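MlnE (Bacillus amyloliquefaciens subsp. plantarum, PDB 5D2E) binds NADP through its N-terminal B-type ketoreductase region and probably reduces the beta-keto groups of polyketide intermediates on the macrolactin assembly line. Local coordinates at residues 33-38 with 473-478; 287-292 with 450-455; 402-407 with 486-491. All coordinates share one frame; numbering follows the deposited sequence.

Contact 1 of 3, residues 33-38 with 473-478; sequences GKTHLY and ELLSAQ
Lys34 and Glu473 meet by charge, and Thr35 and Leu475 by apolar packing, where the first strand of the N-terminal region passes the end of the Rossmann-type fold of the ketoreductase. The two segments do not pair directly. Ser499 and Gly500 at the end of strand 494-499 mediate between them: Glu473 is bound to Ser499 and Lys34 to Gly500 through their backbones, so both segments hang on a shared support.

The ionic part is loose. Lys34 folds its aliphatic chain twice, at chi2 (-60°) and at chi4, while Glu473 runs out straight beyond CG, and the two chains meet at a slant. Lys34 NZ lies 3.6 Å from Glu473 OE2, a long salt bridge, and 3.7 Å from Glu473 OE1. The two distances are nearly equal, so neither oxygen is clearly preferred at this range. Closer is Lys34 CD, 3.3 Å from Glu473 OE2, so the carboxylate lies along the bent methylene chain as well as near its charged end. Both residues are partly exposed, which probably tempers the strength of this attraction.

The apolar part is a single methyl. Leu475 CD1 is 4.0 Å from Thr35 CG2 and equally far from Thr35 OG1, the two side chains crossing at about a right angle. The Leu475 CB is not aimed at Thr35; the far end of the side chain comes across. The same leucine also packs on Trp449 and Trp452 of strand 443-453, which links this edge to the wall of the cofactor site.

Just beyond, the chain turns into helix 477-488. Ser476 takes the N-cap position there, and its OG, set between its backbone N and carbonyl carbon (chi1 72°), accepts a hydrogen bond from Ala479 N.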
loop_
_atom_site.group_PDB
_atom_site.type_symbol
_atom_site.label_atom_id
_atom_site.label_comp_id
_atom_site.label_asym_id
_atom_site.label_seq_id
_atom_site.Cartn_x
_atom_site.Cartn_y
_atom_site.Cartn_z
ATOM N N GLY A 33 -3.360 -23.134 -15.404
ATOM C CA GLY A 33 -2.152 -22.456 -15.878
ATOM C C GLY A 33 -2.220 -20.938 -15.997
ATOM O O GLY A 33 -1.278 -20.313 -16.497
ATOM N N LYS A 34 -3.326 -20.331 -15.589
ATOM C CA LYS A 34 -3.448 -18.895 -15.711
ATOM C C LYS A 34 -3.324 -18.147 -14.388
ATOM O O LYS A 34 -3.178 -16.949 -14.436
ATOM C CB LYS A 34 -4.762 -18.492 -16.384
ATOM C CG LYS A 34 -5.015 -19.158 -17.727
ATOM C CD LYS A 34 -3.927 -18.827 -18.748
ATOM C CE LYS A 34 -4.093 -19.639 -20.022
ATOM N NZ LYS A 34 -5.545 -19.647 -20.356
ATOM N N THR A 35 -3.433 -18.828 -13.241
ATOM C CA THR A 35 -3.459 -18.134 -11.945
ATOM C C THR A 35 -2.218 -18.514 -11.174
ATOM O O THR A 35 -1.968 -19.679 -10.923
ATOM C CB THR A 35 -4.688 -18.525 -11.158
ATOM O OG1 THR A 35 -5.816 -18.290 -11.980
ATOM C CG2 THR A 35 -4.869 -17.668 -9.914
ATOM N N HIS A 36 -1.415 -17.530 -10.825
ATOM C CA HIS A 36 -0.156 -17.784 -10.130
ATOM C C HIS A 36 -0.070 -16.878 -8.847
ATOM O O HIS A 36 -0.527 -15.718 -8.865
ATOM C CB HIS A 36 0.993 -17.477 -11.103
ATOM C CG HIS A 36 0.720 -17.865 -12.529
ATOM N ND1 HIS A 36 0.959 -19.140 -13.014
ATOM C CD2 HIS A 36 0.236 -17.146 -13.577
ATOM C CE1 HIS A 36 0.602 -19.193 -14.289
ATOM N NE2 HIS A 36 0.174 -17.997 -14.663
ATOM N N LEU A 37 0.462 -17.434 -7.754
ATOM C CA LEU A 37 0.719 -16.675 -6.542
ATOM C C LEU A 37 2.196 -16.283 -6.465
ATOM O O LEU A 37 3.080 -17.044 -6.873
ATOM C CB LEU A 37 0.352 -17.467 -5.339
ATOM C CG LEU A 37 -1.010 -18.111 -5.197
ATOM C CD1 LEU A 37 -1.125 -18.533 -3.740
ATOM C CD2 LEU A 37 -2.141 -17.193 -5.520
ATOM N N TYR A 38 2.432 -15.056 -6.000
ATOM C CA TYR A 38 3.729 -14.453 -5.904
ATOM C C TYR A 38 3.951 -13.870 -4.471
ATOM O O TYR A 38 3.027 -13.476 -3.788
ATOM C CB TYR A 38 3.863 -13.309 -6.933
ATOM C CG TYR A 38 3.740 -13.797 -8.337
ATOM C CD1 TYR A 38 2.491 -14.083 -8.874
ATOM C CD2 TYR A 38 4.826 -14.004 -9.103
ATOM C CE1 TYR A 38 2.362 -14.560 -10.149
ATOM C CE2 TYR A 38 4.725 -14.484 -10.392
ATOM C CZ TYR A 38 3.490 -14.756 -10.911
ATOM O OH TYR A 38 3.377 -15.244 -12.189
ATOM N N GLU A 473 -4.824 -11.718 -18.157
ATOM C CA GLU A 473 -6.204 -12.092 -18.329
ATOM C C GLU A 473 -6.929 -11.710 -17.079
ATOM O O GLU A 473 -6.327 -11.649 -16.022
ATOM C CB GLU A 473 -6.321 -13.604 -18.507
ATOM C CG GLU A 473 -5.836 -14.067 -19.872
ATOM C CD GLU A 473 -5.851 -15.580 -20.026
ATOM O OE1 GLU A 473 -6.888 -16.225 -19.716
ATOM O OE2 GLU A 473 -4.806 -16.118 -20.454
ATOM N N LEU A 474 -8.226 -11.512 -17.179
ATOM C CA LEU A 474 -9.043 -11.289 -16.031
ATOM C C LEU A 474 -9.049 -12.549 -15.163
ATOM O O LEU A 474 -8.928 -13.674 -15.651
ATOM C CB LEU A 474 -10.471 -10.916 -16.435
ATOM C CG LEU A 474 -10.720 -9.571 -17.114
ATOM C CD1 LEU A 474 -12.150 -9.518 -17.647
ATOM C CD2 LEU A 474 -10.498 -8.414 -16.170
ATOM N N LEU A 475 -9.155 -12.340 -13.861
ATOM C CA LEU A 475 -9.245 -13.435 -12.917
ATOM C C LEU A 475 -10.726 -13.852 -12.792
ATOM O O LEU A 475 -11.561 -13.063 -12.413
ATOM C CB LEU A 475 -8.703 -12.970 -11.547
ATOM C CG LEU A 475 -8.702 -13.947 -10.363
ATOM C CD1 LEU A 475 -7.794 -15.111 -10.646
ATOM C CD2 LEU A 475 -8.255 -13.236 -9.075
ATOM N N SER A 476 -11.041 -15.108 -13.072
ATOM C CA SER A 476 -12.423 -15.554 -12.968
ATOM C C SER A 476 -12.771 -15.754 -11.516
ATOM O O SER A 476 -11.882 -15.991 -10.687
ATOM C CB SER A 476 -12.597 -16.891 -13.737
ATOM O OG SER A 476 -11.989 -18.004 -13.094
ATOM N N ALA A 477 -14.065 -15.704 -11.208
ATOM C CA ALA A 477 -14.572 -15.930 -9.863
ATOM C C ALA A 477 -14.002 -17.173 -9.196
ATOM O O ALA A 477 -13.552 -17.128 -8.051
ATOM C CB ALA A 477 -16.097 -16.028 -9.878
ATOM N N GLN A 478 -14.046 -18.305 -9.885
ATOM C CA GLN A 478 -13.545 -19.541 -9.316
ATOM C C GLN A 478 -12.039 -19.565 -9.106
ATOM O O GLN A 478 -11.564 -20.098 -8.152
ATOM C CB GLN A 478 -13.965 -20.748 -10.180
ATOM C CG GLN A 478 -15.464 -21.057 -9.997
ATOM C CD GLN A 478 -15.778 -21.419 -8.553
ATOM O OE1 GLN A 478 -15.145 -22.309 -7.978
ATOM N NE2 GLN A 478 -16.705 -20.712 -7.953
#

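Contact 2 of 3, residues 287-292 with 450-455; sequences YLFAEY and PLWDAG. With NAP (NADP nicotinamide-adenine-dinucleotide phosphate), chain B.
The helix bearing Leu288 and Phe289 passes the end of strand 443-453 and the loop after it, bearing Trp452 and Ala454, with the closest alpha carbons, Leu288 CA and Gly455 CA, 7.4 Å apart, so side chains must bridge the interval. Trp452 gives the largest single share. Its CB points toward the helix, and the six-membered ring of the indole does the touching: Leu288 CD2 comes in obliquely to within 3.4 Å of Trp452 CZ3, a tight fit. Beside it, the Phe289 side chain crosses the tryptophan at about a right angle, bringing Phe289 CE1 to 3.8 Å from Trp452 CH2. Ala454, poorly ordered, adds a looser touch on the same leucine methyl.

The NADP carboxamide lies beside the five-membered ring, close to Trp452 CD1. Trp452 N donates a nearly straight hydrogen bond (171°) to the carboxamide O7N, 2.9 Å away, while Pro450 O stands 3.0 Å from C4N, the hydride-carrying carbon of the nicotinamide.

One residue therefore does two jobs: its backbone holds the carboxamide, probably restricting its rotation, and its indole, in apolar contact with Leu288 and Phe289, ties this cofactor wall to the helix that follows the glycine-rich turn.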
loop_
_atom_site.group_PDB
_atom_site.type_symbol
_atom_site.label_atom_id
_atom_site.label_comp_id
_atom_site.label_asym_id
_atom_site.label_seq_id
_atom_site.Cartn_x
_atom_site.Cartn_y
_atom_site.Cartn_z
ATOM N N TYR A 287 -19.387 -9.659 -1.465
ATOM C CA TYR A 287 -20.526 -10.553 -1.559
ATOM C C TYR A 287 -20.150 -11.905 -2.148
ATOM O O TYR A 287 -20.650 -12.895 -1.695
ATOM C CB TYR A 287 -21.714 -9.868 -2.329
ATOM C CG TYR A 287 -22.924 -10.778 -2.293
ATOM C CD1 TYR A 287 -23.589 -10.997 -1.118
ATOM C CD2 TYR A 287 -23.305 -11.522 -3.410
ATOM C CE1 TYR A 287 -24.669 -11.891 -1.037
ATOM C CE2 TYR A 287 -24.378 -12.429 -3.345
ATOM C CZ TYR A 287 -25.044 -12.601 -2.149
ATOM O OH TYR A 287 -26.110 -13.467 -2.030
ATOM N N LEU A 288 -19.223 -11.952 -3.103
ATOM C CA LEU A 288 -18.770 -13.163 -3.718
ATOM C C LEU A 288 -18.106 -14.024 -2.629
ATOM O O LEU A 288 -18.396 -15.191 -2.518
ATOM C CB LEU A 288 -17.754 -12.853 -4.790
ATOM C CG LEU A 288 -17.149 -14.036 -5.527
ATOM C CD1 LEU A 288 -18.222 -14.489 -6.502
ATOM C CD2 LEU A 288 -15.874 -13.777 -6.306
ATOM N N PHE A 289 -17.269 -13.424 -1.799
ATOM C CA PHE A 289 -16.753 -14.123 -0.607
ATOM C C PHE A 289 -17.808 -14.471 0.460
ATOM O O PHE A 289 -17.730 -15.542 1.107
ATOM C CB PHE A 289 -15.531 -13.379 0.005
ATOM C CG PHE A 289 -14.294 -13.608 -0.799
ATOM C CD1 PHE A 289 -14.032 -12.873 -1.938
ATOM C CD2 PHE A 289 -13.431 -14.635 -0.464
ATOM C CE1 PHE A 289 -12.901 -13.124 -2.726
ATOM C CE2 PHE A 289 -12.307 -14.860 -1.225
ATOM C CZ PHE A 289 -12.052 -14.132 -2.367
ATOM N N ALA A 290 -18.812 -13.644 0.653
ATOM C CA ALA A 290 -19.827 -14.019 1.661
ATOM C C ALA A 290 -20.537 -15.332 1.234
ATOM O O ALA A 290 -20.715 -16.230 2.050
ATOM C CB ALA A 290 -20.843 -12.919 1.900
ATOM N N GLU A 291 -20.874 -15.459 -0.034
ATOM C CA GLU A 291 -21.530 -16.686 -0.497
ATOM C C GLU A 291 -20.568 -17.872 -0.354
ATOM O O GLU A 291 -20.962 -18.961 0.045
ATOM C CB GLU A 291 -21.905 -16.650 -1.972
ATOM C CG GLU A 291 -22.904 -15.626 -2.424
ATOM C CD GLU A 291 -23.202 -15.804 -3.914
ATOM O OE1 GLU A 291 -22.261 -15.793 -4.779
ATOM O OE2 GLU A 291 -24.396 -15.962 -4.188
ATOM N N TYR A 292 -19.311 -17.663 -0.737
ATOM C CA TYR A 292 -18.287 -18.683 -0.612
ATOM C C TYR A 292 -18.160 -19.205 0.805
ATOM O O TYR A 292 -18.137 -20.458 1.042
ATOM C CB TYR A 292 -16.955 -18.125 -1.085
ATOM C CG TYR A 292 -15.809 -19.127 -1.033
ATOM C CD1 TYR A 292 -15.697 -20.123 -1.996
ATOM C CD2 TYR A 292 -14.860 -19.072 -0.032
ATOM C CE1 TYR A 292 -14.669 -21.027 -1.976
ATOM C CE2 TYR A 292 -13.805 -19.985 -0.019
ATOM C CZ TYR A 292 -13.716 -20.948 -1.001
ATOM O OH TYR A 292 -12.690 -21.891 -0.994
ATOM N N PRO A 450 -5.410 -8.906 -8.724
ATOM C CA PRO A 450 -5.521 -8.281 -10.008
ATOM C C PRO A 450 -7.007 -7.997 -10.316
ATOM O O PRO A 450 -7.884 -8.188 -9.446
ATOM C CB PRO A 450 -4.945 -9.340 -10.918
ATOM C CG PRO A 450 -5.560 -10.574 -10.343
ATOM C CD PRO A 450 -5.651 -10.343 -8.842
ATOM N N LEU A 451 -7.282 -7.521 -11.540
ATOM C CA LEU A 451 -8.687 -7.298 -11.997
ATOM C C LEU A 451 -9.423 -8.613 -12.144
ATOM O O LEU A 451 -8.888 -9.595 -12.699
ATOM C CB LEU A 451 -8.744 -6.588 -13.348
ATOM C CG LEU A 451 -8.527 -5.109 -13.228
ATOM C CD1 LEU A 451 -8.361 -4.524 -14.641
ATOM C CD2 LEU A 451 -9.686 -4.489 -12.447
ATOM N N TRP A 452 -10.578 -8.646 -11.535
ATOM C CA TRP A 452 -11.444 -9.805 -11.582
ATOM C C TRP A 452 -12.538 -9.598 -12.668
ATOM O O TRP A 452 -12.918 -8.481 -12.960
ATOM C CB TRP A 452 -12.219 -9.972 -10.333
ATOM C CG TRP A 452 -11.498 -10.369 -9.120
ATOM C CD1 TRP A 452 -10.521 -9.664 -8.502
ATOM C CD2 TRP A 452 -11.757 -11.516 -8.318
ATOM N NE1 TRP A 452 -10.121 -10.329 -7.368
ATOM C CE2 TRP A 452 -10.887 -11.450 -7.203
ATOM C CE3 TRP A 452 -12.657 -12.591 -8.406
ATOM C CZ2 TRP A 452 -10.883 -12.417 -6.202
ATOM C CZ3 TRP A 452 -12.662 -13.547 -7.406
ATOM C CH2 TRP A 452 -11.776 -13.462 -6.312
ATOM N N ASP A 453 -12.988 -10.720 -13.209
ATOM C CA ASP A 453 -14.193 -10.852 -14.061
ATOM C C ASP A 453 -15.310 -11.346 -13.108
ATOM O O ASP A 453 -15.643 -12.529 -13.087
ATOM C CB ASP A 453 -13.850 -11.896 -15.133
ATOM C CG ASP A 453 -14.931 -12.106 -16.155
ATOM O OD1 ASP A 453 -15.763 -11.211 -16.347
ATOM O OD2 ASP A 453 -14.892 -13.180 -16.790
ATOM N N ALA A 454 -15.796 -10.442 -12.253
ATOM C CA ALA A 454 -16.806 -10.738 -11.192
ATOM C C ALA A 454 -17.130 -9.464 -10.387
ATOM O O ALA A 454 -16.268 -8.583 -10.220
ATOM C CB ALA A 454 -16.357 -11.860 -10.254
ATOM N N GLY A 455 -18.376 -9.383 -9.906
ATOM C CA GLY A 455 -18.926 -8.193 -9.248
ATOM C C GLY A 455 -20.088 -7.633 -10.040
ATOM O O GLY A 455 -19.880 -6.993 -11.067
HETATM P PA NAP B . -17.064 -2.597 -4.842
HETATM O O1A NAP B . -18.176 -3.513 -5.420
HETATM O O2A NAP B . -17.119 -1.082 -4.929
HETATM O O5B NAP B . -17.098 -2.954 -3.274
HETATM C C5B NAP B . -16.371 -2.142 -2.362
HETATM C C4B NAP B . -17.366 -1.852 -1.267
HETATM O O4B NAP B . -16.705 -1.027 -0.283
HETATM C C3B NAP B . -18.618 -1.049 -1.715
HETATM O O3B NAP B . -19.794 -1.858 -1.622
HETATM C C2B NAP B . -18.710 0.106 -0.704
HETATM O O2B NAP B . -20.025 0.289 -0.259
HETATM C C1B NAP B . -17.726 -0.339 0.405
HETATM N N9A NAP B . -17.084 0.758 1.116
HETATM C C8A NAP B . -16.343 1.805 0.583
HETATM N N7A NAP B . -15.945 2.682 1.569
HETATM C C5A NAP B . -16.362 2.156 2.739
HETATM C C6A NAP B . -16.293 2.544 4.129
HETATM N N6A NAP B . -15.600 3.690 4.436
HETATM N N1A NAP B . -16.961 1.750 5.081
HETATM C C2A NAP B . -17.616 0.636 4.705
HETATM N N3A NAP B . -17.720 0.215 3.415
HETATM C C4A NAP B . -17.143 0.910 2.429
HETATM O O3 NAP B . -15.599 -3.063 -5.384
HETATM P PN NAP B . -15.078 -4.586 -5.595
HETATM O O1N NAP B . -14.764 -4.819 -7.062
HETATM O O2N NAP B . -15.956 -5.442 -4.719
HETATM O O5D NAP B . -13.633 -4.650 -4.873
HETATM C C5D NAP B . -13.657 -4.891 -3.437
HETATM C C4D NAP B . -12.259 -4.780 -2.812
HETATM O O4D NAP B . -11.297 -5.560 -3.507
HETATM C C3D NAP B . -11.780 -3.325 -2.899
HETATM O O3D NAP B . -11.186 -2.966 -1.665
HETATM C C2D NAP B . -10.795 -3.304 -4.053
HETATM O O2D NAP B . -9.808 -2.242 -3.923
HETATM C C1D NAP B . -10.221 -4.750 -4.068
HETATM N N1N NAP B . -9.806 -5.118 -5.446
HETATM C C2N NAP B . -10.740 -5.410 -6.424
HETATM C C3N NAP B . -10.409 -5.754 -7.748
HETATM C C7N NAP B . -11.484 -6.093 -8.818
HETATM O O7N NAP B . -11.156 -6.325 -9.984
HETATM N N7N NAP B . -12.793 -6.177 -8.538
HETATM C C4N NAP B . -9.047 -5.761 -8.081
HETATM C C5N NAP B . -8.103 -5.424 -7.102
HETATM C C6N NAP B . -8.495 -5.126 -5.783
HETATM P P2B NAP B . -20.610 1.704 0.339
HETATM O O1X NAP B . -20.446 2.792 -0.714
HETATM O O2X NAP B . -22.092 1.390 0.717
HETATM O O3X NAP B . -19.765 2.007 1.546
#

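Contact 3 of 3, residues 402-407 with 486-491; sequences FFVMFS and DSMSRS. With NAP (NADP nicotinamide-adenine-dinucleotide phosphate), chain B.
Asp486 O, two residues ahead of the Met488 that reaches Phe402 and Val404, is gripped twice by Ser489. Ser489 OG donates to it at 2.9 Å, meeting the carbonyl at 133° and tilted 18° from its plane, and Ser489 N donates to the same oxygen at 3.0 Å. One turn of backbone is thereby closed. Arg490 secures it further: its NE lies 3.6 Å from Asp486 OD1, a salt bridge in which the carboxylate oxygen sits at the edge of the guanidinium, in its plane. The same guanidinium also binds Lys259 O. From the same turn Met488 CB points toward the strand.

Between segments 402-407 and 486-491, Met488 makes every contact, its chain bent at both chi2 and chi3. Met488 SD meets Val404 CG2 at 3.6 Å, the two side chains approaching tip to tip, while Met488 CE swings past to Phe402 CB at 3.7 Å, crossing that side chain at about a right angle, and also brushes Val404 CG2. Phe402 CG takes the crowded position between its own N and carbonyl carbon (chi1 61°), which carries the ring over beside the methyl. Phe268 and Leu445 also touch Met488, so the thioether sits buried among apolar side chains.

Farther along the strand the surroundings change from core to cofactor. Ser407 O is 3.2 Å from C6N of the nicotinamide, and Ser407 OG is held by Asp429 and Asn425 O. The packing of helix 477-488 on parallel strands 402-408 and 443-453, which run up to a dinucleotide at their C-terminal ends, is part of the Rossmann-type fold of the short-chain dehydrogenases, as expected for a ketoreductase domain.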
loop_
_atom_site.group_PDB
_atom_site.type_symbol
_atom_site.label_atom_id
_atom_site.label_comp_id
_atom_site.label_asym_id
_atom_site.label_seq_id
_atom_site.Cartn_x
_atom_site.Cartn_y
_atom_site.Cartn_z
ATOM N N PHE A 402 -8.619 -15.081 11.515
ATOM C CA PHE A 402 -8.031 -14.438 10.325
ATOM C C PHE A 402 -8.436 -12.979 10.219
ATOM O O PHE A 402 -9.480 -12.520 10.803
ATOM C CB PHE A 402 -8.293 -15.204 9.004
ATOM C CG PHE A 402 -9.746 -15.336 8.667
ATOM C CD1 PHE A 402 -10.430 -14.260 8.117
ATOM C CD2 PHE A 402 -10.452 -16.488 9.007
ATOM C CE1 PHE A 402 -11.756 -14.331 7.809
ATOM C CE2 PHE A 402 -11.815 -16.571 8.711
ATOM C CZ PHE A 402 -12.468 -15.484 8.132
ATOM N N PHE A 403 -7.510 -12.218 9.641
ATOM C CA PHE A 403 -7.699 -10.774 9.339
ATOM C C PHE A 403 -7.086 -10.650 7.963
ATOM O O PHE A 403 -5.855 -10.722 7.826
ATOM C CB PHE A 403 -6.960 -9.917 10.394
ATOM C CG PHE A 403 -7.185 -8.416 10.274
ATOM C CD1 PHE A 403 -6.511 -7.681 9.332
ATOM C CD2 PHE A 403 -8.011 -7.739 11.152
ATOM C CE1 PHE A 403 -6.686 -6.309 9.248
ATOM C CE2 PHE A 403 -8.172 -6.360 11.094
ATOM C CZ PHE A 403 -7.498 -5.638 10.151
ATOM N N VAL A 404 -7.933 -10.538 6.939
ATOM C CA VAL A 404 -7.502 -10.587 5.556
ATOM C C VAL A 404 -7.864 -9.290 4.860
ATOM O O VAL A 404 -9.002 -8.869 4.905
ATOM C CB VAL A 404 -8.086 -11.770 4.753
ATOM C CG1 VAL A 404 -7.561 -11.759 3.319
ATOM C CG2 VAL A 404 -7.757 -13.121 5.430
ATOM N N MET A 405 -6.855 -8.633 4.312
ATOM C CA MET A 405 -7.009 -7.396 3.587
ATOM C C MET A 405 -7.026 -7.662 2.059
ATOM O O MET A 405 -6.133 -8.301 1.478
ATOM C CB MET A 405 -5.892 -6.461 4.003
ATOM C CG MET A 405 -6.032 -6.026 5.469
ATOM S SD MET A 405 -4.478 -5.342 6.085
ATOM C CE MET A 405 -3.700 -6.911 6.367
ATOM N N PHE A 406 -8.056 -7.124 1.389
ATOM C CA PHE A 406 -8.179 -7.219 -0.108
ATOM C C PHE A 406 -7.453 -6.042 -0.721
ATOM O O PHE A 406 -7.996 -4.922 -0.859
ATOM C CB PHE A 406 -9.664 -7.264 -0.517
ATOM C CG PHE A 406 -10.336 -8.632 -0.312
ATOM C CD1 PHE A 406 -9.705 -9.695 0.358
ATOM C CD2 PHE A 406 -11.592 -8.870 -0.799
ATOM C CE1 PHE A 406 -10.281 -10.940 0.501
ATOM C CE2 PHE A 406 -12.185 -10.135 -0.644
ATOM C CZ PHE A 406 -11.535 -11.166 -0.013
ATOM N N SER A 407 -6.180 -6.281 -1.012
ATOM C CA SER A 407 -5.326 -5.273 -1.561
ATOM C C SER A 407 -5.371 -5.400 -3.098
ATOM O O SER A 407 -6.246 -6.069 -3.657
ATOM C CB SER A 407 -3.924 -5.446 -0.954
ATOM O OG SER A 407 -3.090 -4.361 -1.320
ATOM N N ASP A 486 -5.891 -21.149 -1.568
ATOM C CA ASP A 486 -4.497 -21.531 -1.517
ATOM C C ASP A 486 -3.676 -20.580 -0.593
ATOM O O ASP A 486 -2.856 -21.007 0.213
ATOM C CB ASP A 486 -3.868 -21.422 -2.885
ATOM C CG ASP A 486 -2.487 -22.076 -2.966
ATOM O OD1 ASP A 486 -1.971 -22.624 -1.952
ATOM O OD2 ASP A 486 -1.901 -22.036 -4.077
ATOM N N SER A 487 -3.913 -19.290 -0.778
ATOM C CA SER A 487 -3.200 -18.232 -0.030
ATOM C C SER A 487 -3.348 -18.446 1.455
ATOM O O SER A 487 -2.394 -18.339 2.189
ATOM C CB SER A 487 -3.758 -16.887 -0.409
ATOM O OG SER A 487 -3.358 -16.615 -1.728
ATOM N N MET A 488 -4.542 -18.813 1.887
ATOM C CA MET A 488 -4.827 -18.965 3.293
ATOM C C MET A 488 -4.093 -20.149 3.955
ATOM O O MET A 488 -3.973 -20.168 5.159
ATOM C CB MET A 488 -6.332 -19.090 3.513
ATOM C CG MET A 488 -7.135 -17.839 3.245
ATOM S SD MET A 488 -6.692 -16.433 4.337
ATOM C CE MET A 488 -7.383 -16.990 5.882
ATOM N N SER A 489 -3.595 -21.092 3.160
ATOM C CA SER A 489 -2.953 -22.292 3.676
ATOM C C SER A 489 -1.429 -22.090 3.648
ATOM O O SER A 489 -0.667 -22.952 4.075
ATOM C CB SER A 489 -3.366 -23.507 2.807
ATOM O OG SER A 489 -2.566 -23.526 1.603
ATOM N N ARG A 490 -0.965 -20.944 3.180
ATOM C CA ARG A 490 0.464 -20.721 3.105
ATOM C C ARG A 490 0.920 -19.914 4.292
ATOM O O ARG A 490 0.108 -19.603 5.163
ATOM C CB ARG A 490 0.810 -20.058 1.816
ATOM C CG ARG A 490 0.636 -21.020 0.659
ATOM C CD ARG A 490 0.957 -20.364 -0.652
ATOM N NE ARG A 490 1.361 -21.453 -1.536
ATOM C CZ ARG A 490 2.615 -21.864 -1.713
ATOM N NH1 ARG A 490 3.667 -21.213 -1.172
ATOM N NH2 ARG A 490 2.810 -22.884 -2.508
ATOM N N SER A 491 2.212 -19.647 4.386
ATOM C CA SER A 491 2.736 -18.898 5.536
ATOM C C SER A 491 3.056 -17.426 5.223
ATOM O O SER A 491 3.263 -16.674 6.140
ATOM C CB SER A 491 3.980 -19.578 6.134
ATOM O OG SER A 491 4.999 -19.549 5.177
HETATM P PA NAP B . -17.064 -2.597 -4.842
HETATM O O1A NAP B . -18.176 -3.513 -5.420
HETATM O O2A NAP B . -17.119 -1.082 -4.929
HETATM O O5B NAP B . -17.098 -2.954 -3.274
HETATM C C5B NAP B . -16.371 -2.142 -2.362
HETATM C C4B NAP B . -17.366 -1.852 -1.267
HETATM O O4B NAP B . -16.705 -1.027 -0.283
HETATM C C3B NAP B . -18.618 -1.049 -1.715
HETATM O O3B NAP B . -19.794 -1.858 -1.622
HETATM C C2B NAP B . -18.710 0.106 -0.704
HETATM O O2B NAP B . -20.025 0.289 -0.259
HETATM C C1B NAP B . -17.726 -0.339 0.405
HETATM N N9A NAP B . -17.084 0.758 1.116
HETATM C C8A NAP B . -16.343 1.805 0.583
HETATM N N7A NAP B . -15.945 2.682 1.569
HETATM C C5A NAP B . -16.362 2.156 2.739
HETATM C C6A NAP B . -16.293 2.544 4.129
HETATM N N6A NAP B . -15.600 3.690 4.436
HETATM N N1A NAP B . -16.961 1.750 5.081
HETATM C C2A NAP B . -17.616 0.636 4.705
HETATM N N3A NAP B . -17.720 0.215 3.415
HETATM C C4A NAP B . -17.143 0.910 2.429
HETATM O O3 NAP B . -15.599 -3.063 -5.384
HETATM P PN NAP B . -15.078 -4.586 -5.595
HETATM O O1N NAP B . -14.764 -4.819 -7.062
HETATM O O2N NAP B . -15.956 -5.442 -4.719
HETATM O O5D NAP B . -13.633 -4.650 -4.873
HETATM C C5D NAP B . -13.657 -4.891 -3.437
HETATM C C4D NAP B . -12.259 -4.780 -2.812
HETATM O O4D NAP B . -11.297 -5.560 -3.507
HETATM C C3D NAP B . -11.780 -3.325 -2.899
HETATM O O3D NAP B . -11.186 -2.966 -1.665
HETATM C C2D NAP B . -10.795 -3.304 -4.053
HETATM O O2D NAP B . -9.808 -2.242 -3.923
HETATM C C1D NAP B . -10.221 -4.750 -4.068
HETATM N N1N NAP B . -9.806 -5.118 -5.446
HETATM C C2N NAP B . -10.740 -5.410 -6.424
HETATM C C3N NAP B . -10.409 -5.754 -7.748
HETATM C C7N NAP B . -11.484 -6.093 -8.818
HETATM O O7N NAP B . -11.156 -6.325 -9.984
HETATM N N7N NAP B . -12.793 -6.177 -8.538
HETATM C C4N NAP B . -9.047 -5.761 -8.081
HETATM C C5N NAP B . -8.103 -5.424 -7.102
HETATM C C6N NAP B . -8.495 -5.126 -5.783
HETATM P P2B NAP B . -20.610 1.704 0.339
HETATM O O1X NAP B . -20.446 2.792 -0.714
HETATM O O2X NAP B . -22.092 1.390 0.717
HETATM O O3X NAP B . -19.765 2.007 1.546
#

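In the fold
Helix 477-488 with the short strand before it joins the three sites. Contact 1 sits at its start and contact 3 at its end, centres 16 Å apart, and Leu37 CD1 still reaches Ser487 OG at 3.6 Å. Between contacts 1 and 2 the tie is strand pairing: Leu475 N lies 3.0 Å from Leu451 O, and Leu475 O 2.9 Å from Asp453 N, both probable hydrogen bonds. Contacts 2 and 3 join through aromatic rings, Phe289 CD1 standing 3.5 Å from Phe406 CE2. Both also touch NADP directly, at its nicotinamide end, whereas contact 1 is one layer back, the Leu475 side chain about 7 Å from the cofactor.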